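Local coordinates for protein glycoside hydrolase family 31 (Trueperella pyogenes, PDB 5I0F) that degrades the cyclic glucan cycloalternan, probably hydrolysing its alpha-glucosidic bonds by a retaining mechanism with a covalent glycosyl-enzyme intermediate, at residues Val714-Ala717 against Ile723-Tyr726; Ser542-Gly547 against Ile679-Ala684. All blocks are in the same frame, centred on the assembly; numbering follows the deposited sequence.

Interaction 1: residues Val714-Ala717 against Ile723-Tyr726; sequences VTRA and IPVY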
loop_
_atom_site.group_PDB
_atom_site.type_symbol
_atom_site.label_atom_id
_atom_site.label_comp_id
_atom_site.label_asym_id
_atom_site.label_seq_id
_atom_site.Cartn_x
_atom_site.Cartn_y
_atom_site.Cartn_z
ATOM N N VAL A 714 30.886 15.495 -6.625
ATOM C CA VAL A 714 31.609 15.034 -7.818
ATOM C C VAL A 714 30.648 14.946 -8.996
ATOM O O VAL A 714 29.466 14.670 -8.803
ATOM C CB VAL A 714 32.314 13.675 -7.606
ATOM C CG1 VAL A 714 33.368 13.815 -6.522
ATOM C CG2 VAL A 714 31.335 12.567 -7.241
ATOM N N THR A 715 31.171 15.176 -10.201
ATOM C CA THR A 715 30.383 15.118 -11.430
ATOM C C THR A 715 30.886 13.976 -12.337
ATOM O O THR A 715 32.070 13.720 -12.415
ATOM C CB THR A 715 30.375 16.480 -12.133
ATOM O OG1 THR A 715 29.761 17.433 -11.257
ATOM C CG2 THR A 715 29.573 16.442 -13.429
ATOM N N ARG A 716 29.950 13.296 -12.985
ATOM C CA ARG A 716 30.188 12.059 -13.743
ATOM C C ARG A 716 29.464 12.213 -15.072
ATOM O O ARG A 716 28.277 12.560 -15.077
ATOM C CB ARG A 716 29.556 10.886 -12.957
ATOM C CG ARG A 716 29.651 9.476 -13.543
ATOM C CD ARG A 716 31.087 9.092 -13.598
ATOM N NE ARG A 716 31.426 7.705 -13.878
ATOM C CZ ARG A 716 31.567 7.163 -15.082
ATOM N NH1 ARG A 716 31.195 7.784 -16.198
ATOM N NH2 ARG A 716 32.036 5.935 -15.148
ATOM N N ALA A 717 30.159 11.952 -16.181
ATOM C CA ALA A 717 29.494 11.694 -17.465
ATOM C C ALA A 717 28.500 10.519 -17.310
ATOM O O ALA A 717 28.863 9.491 -16.740
ATOM C CB ALA A 717 30.523 11.366 -18.548
ATOM N N ILE A 723 25.120 4.369 -14.546
ATOM C CA ILE A 723 24.388 5.005 -13.453
ATOM C C ILE A 723 25.461 5.296 -12.391
ATOM O O ILE A 723 26.238 4.409 -12.081
ATOM C CB ILE A 723 23.224 4.151 -12.885
ATOM C CG1 ILE A 723 22.647 4.817 -11.619
ATOM C CG2 ILE A 723 23.627 2.703 -12.614
ATOM C CD1 ILE A 723 21.474 4.082 -10.991
ATOM N N PRO A 724 25.510 6.535 -11.848
ATOM C CA PRO A 724 26.554 6.836 -10.879
ATOM C C PRO A 724 26.486 5.952 -9.628
ATOM O O PRO A 724 25.454 5.895 -8.936
ATOM C CB PRO A 724 26.324 8.316 -10.550
ATOM C CG PRO A 724 25.652 8.862 -11.759
ATOM C CD PRO A 724 24.775 7.747 -12.244
ATOM N N VAL A 725 27.575 5.238 -9.390
ATOM C CA VAL A 725 27.689 4.290 -8.307
ATOM C C VAL A 725 29.115 4.395 -7.811
ATOM O O VAL A 725 30.050 4.295 -8.623
ATOM C CB VAL A 725 27.411 2.832 -8.757
ATOM C CG1 VAL A 725 27.760 1.840 -7.643
ATOM C CG2 VAL A 725 25.947 2.659 -9.173
ATOM N N TYR A 726 29.274 4.585 -6.503
ATOM C CA TYR A 726 30.594 4.733 -5.882
ATOM C C TYR A 726 30.754 3.690 -4.786
ATOM O O TYR A 726 29.831 3.472 -4.010
ATOM C CB TYR A 726 30.746 6.146 -5.319
ATOM C CG TYR A 726 30.640 7.205 -6.399
ATOM C CD1 TYR A 726 29.409 7.699 -6.781
ATOM C CD2 TYR A 726 31.784 7.682 -7.066
ATOM C CE1 TYR A 726 29.293 8.669 -7.771
ATOM C CE2 TYR A 726 31.689 8.654 -8.066
ATOM C CZ TYR A 726 30.444 9.149 -8.414
ATOM O OH TYR A 726 30.288 10.098 -9.403
HETATM O O HOH W 1 32.366 11.158 -10.452
#
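In the all-beta C-terminal domain of this family 31 glycosidase, Val714 and Arg716 on strand 712-717, half of a two-stranded sheet, pack against Tyr726 near the start of strand 725-728 and Pro724 just before that strand, which belongs to a separate six-stranded antiparallel sheet. Side chains thus fill the gap between two layers, as in a beta-sandwich. Tyr726 spans it: CG stands anti to its carbonyl carbon (chi1 -61°), and the phenol reaches across toward Val714. The CG2 methyl of Val714 approaches the ring obliquely near its hydroxyl end, 3.7 Å from Tyr726 CZ and 3.4 Å from Tyr726 OH. Two residues along the strand, CB of Arg716 lies 3.7 Å from the same Tyr726 OH, while Arg716 CG faces CG of Pro724 at 4.4 Å.

A bend about the CB-CG bond (chi2 64°) carries the guanidinium group away from the tyrosine hydroxyl, to where NE makes a salt bridge with Asp701. Arg716 NH1 donates a hydrogen bond to Ala717 O at 2.9 Å, with the acceptor tilted from the guanidinium plane. The phenol's polar end meets a water at the ring edge, in plane: Tyr726 OH lies 2.6 Å from the water oxygen, which also donates a weak hydrogen bond to Thr715 O.

Interaction 2: residues Ser542-Gly547 against Ile679-Ala684; sequences SSITAG and INPVTA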
loop_
_atom_site.group_PDB
_atom_site.type_symbol
_atom_site.label_atom_id
_atom_site.label_comp_id
_atom_site.label_asym_id
_atom_site.label_seq_id
_atom_site.Cartn_x
_atom_site.Cartn_y
_atom_site.Cartn_z
ATOM N N SER A 542 9.480 9.543 -7.449
ATOM C CA SER A 542 8.627 9.149 -6.307
ATOM C C SER A 542 8.905 7.744 -5.838
ATOM O O SER A 542 8.906 7.470 -4.617
ATOM C CB SER A 542 7.141 9.288 -6.630
ATOM O OG SER A 542 6.835 10.661 -6.818
ATOM N N SER A 543 9.186 6.858 -6.789
ATOM C CA SER A 543 9.467 5.462 -6.468
ATOM C C SER A 543 10.781 5.312 -5.698
ATOM O O SER A 543 10.846 4.512 -4.780
ATOM C CB SER A 543 9.404 4.556 -7.710
ATOM O OG SER A 543 8.131 4.643 -8.408
ATOM N N ILE A 544 11.805 6.100 -6.033
ATOM C CA ILE A 544 13.066 6.080 -5.250
ATOM C C ILE A 544 12.788 6.466 -3.779
ATOM O O ILE A 544 13.257 5.818 -2.853
ATOM C CB ILE A 544 14.133 7.011 -5.860
ATOM C CG1 ILE A 544 14.509 6.544 -7.269
ATOM C CG2 ILE A 544 15.386 7.088 -4.962
ATOM C CD1 ILE A 544 15.256 7.585 -8.088
ATOM N N THR A 545 12.024 7.536 -3.594
ATOM C CA THR A 545 11.586 7.977 -2.284
ATOM C C THR A 545 10.820 6.884 -1.523
ATOM O O THR A 545 11.086 6.621 -0.327
ATOM C CB THR A 545 10.772 9.283 -2.402
ATOM O OG1 THR A 545 11.588 10.271 -3.054
ATOM C CG2 THR A 545 10.349 9.817 -1.044
ATOM N N ALA A 546 9.923 6.220 -2.221
ATOM C CA ALA A 546 9.154 5.127 -1.633
ATOM C C ALA A 546 10.054 4.009 -1.103
ATOM O O ALA A 546 9.835 3.510 -0.001
ATOM C CB ALA A 546 8.145 4.606 -2.626
ATOM N N GLY A 547 11.084 3.645 -1.859
ATOM C CA GLY A 547 11.966 2.566 -1.436
ATOM C C GLY A 547 12.842 2.917 -0.247
ATOM O O GLY A 547 13.027 2.105 0.641
ATOM N N ILE A 679 24.558 4.929 -4.425
ATOM C CA ILE A 679 23.843 4.959 -5.700
ATOM C C ILE A 679 23.198 6.319 -5.938
ATOM O O ILE A 679 22.624 6.887 -5.019
ATOM C CB ILE A 679 22.692 3.917 -5.751
ATOM C CG1 ILE A 679 23.071 2.595 -5.060
ATOM C CG2 ILE A 679 22.218 3.719 -7.191
ATOM C CD1 ILE A 679 24.295 1.910 -5.620
ATOM N N ASN A 680 23.229 6.805 -7.168
ATOM C CA ASN A 680 22.588 8.069 -7.504
ATOM C C ASN A 680 21.920 8.022 -8.875
ATOM O O ASN A 680 22.519 8.471 -9.880
ATOM C CB ASN A 680 23.571 9.241 -7.399
ATOM C CG ASN A 680 22.881 10.592 -7.498
ATOM O OD1 ASN A 680 21.643 10.675 -7.469
ATOM N ND2 ASN A 680 23.669 11.659 -7.623
ATOM N N PRO A 681 20.687 7.474 -8.927
ATOM C CA PRO A 681 19.935 7.365 -10.187
ATOM C C PRO A 681 19.819 8.671 -10.962
ATOM O O PRO A 681 19.681 9.748 -10.357
ATOM C CB PRO A 681 18.541 6.912 -9.708
ATOM C CG PRO A 681 18.809 6.159 -8.442
ATOM C CD PRO A 681 19.891 6.946 -7.783
ATOM N N VAL A 682 19.847 8.571 -12.291
ATOM C CA VAL A 682 19.741 9.736 -13.167
ATOM C C VAL A 682 18.261 9.898 -13.498
ATOM O O VAL A 682 17.692 9.070 -14.197
ATOM C CB VAL A 682 20.574 9.536 -14.448
ATOM C CG1 VAL A 682 20.442 10.732 -15.397
ATOM C CG2 VAL A 682 22.026 9.312 -14.065
ATOM N N THR A 683 17.655 10.962 -12.986
ATOM C CA THR A 683 16.199 11.115 -12.962
ATOM C C THR A 683 15.650 12.265 -13.781
ATOM O O THR A 683 14.484 12.651 -13.608
ATOM C CB THR A 683 15.717 11.273 -11.513
ATOM O OG1 THR A 683 16.338 12.408 -10.917
ATOM C CG2 THR A 683 16.060 10.020 -10.699
ATOM N N ALA A 684 16.464 12.813 -14.674
ATOM C CA ALA A 684 16.013 13.888 -15.548
ATOM C C ALA A 684 16.307 13.551 -17.021
ATOM O O ALA A 684 17.396 13.054 -17.331
ATOM C CB ALA A 684 16.691 15.205 -15.162
#
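The pyrrolidine ring of Pro681 receives the end of Ile544 along its CB-CG bond: Ile544 CD1 lies 3.7 Å from Pro681 CB and 3.8 Å from Pro681 CG, while the CA and CD atoms of the ring stand farther from it. Tyr671, on strand 671-673, adds a further packing partner to the proline. The ring is the one cyclic group in this contact, and a single methyl meets it.

That methyl has a second neighbour. The CG2 methyl of Thr683 comes at it tip to tip, 3.7 Å from Ile544 CD1, so that one methyl touches both the proline and the threonine. Its delta carbon gets there because the side chain is nearly extended at chi2 (164°) and points CD1 off the helix toward the segment 679-684. In the threonine, chi1 of 59° sets CG2 opposite the carbonyl carbon and turns the methyl, instead of the hydroxyl, toward Ile544. Whereas isoleucine and threonine meet end on, the isoleucine runs alongside the proline, the two side chains pointing in opposing senses.

Every touching residue is buried and the contact is wholly apolar. A hydrogen bond lies close by: Arg541, just before Ser542 in the helix, donates through NH2 to the carbonyl oxygen of Thr683, tying the same part of the loop to the same helix. Trp690, on strand 689-694, also packs on Thr683.

Ile544 belongs to helix 537-551, which lies in sequence between barrel strands 527-529 and 558-561, whereas Pro681 and Thr683 lie in the loop between strands 677-679 and 689-694. The arrangement is therefore interdomain packing, an outer helix of a TIM barrel set against the beta domain that follows it.

In the fold
The two contacts adjoin each other, their centres about 14 Å apart, and the segments 679-684 and 723-726 join them. A probable hydrogen bond links Asn680 N to Pro724 O at 3.0 Å, next to the packing of Pro724 CD on Val682 CG2 at 3.6 Å. Ile723 CD1 extends this seam, 3.7 Å from Pro681 CA. Interaction 1 lies within the C-terminal domain, and interaction 2 connects that domain to the barrel. Helix 537-551 relates interaction 2 to the glycan pocket in sequence: Asp532, which lines the pocket, lies in the loop between strand 527-529 and this helix.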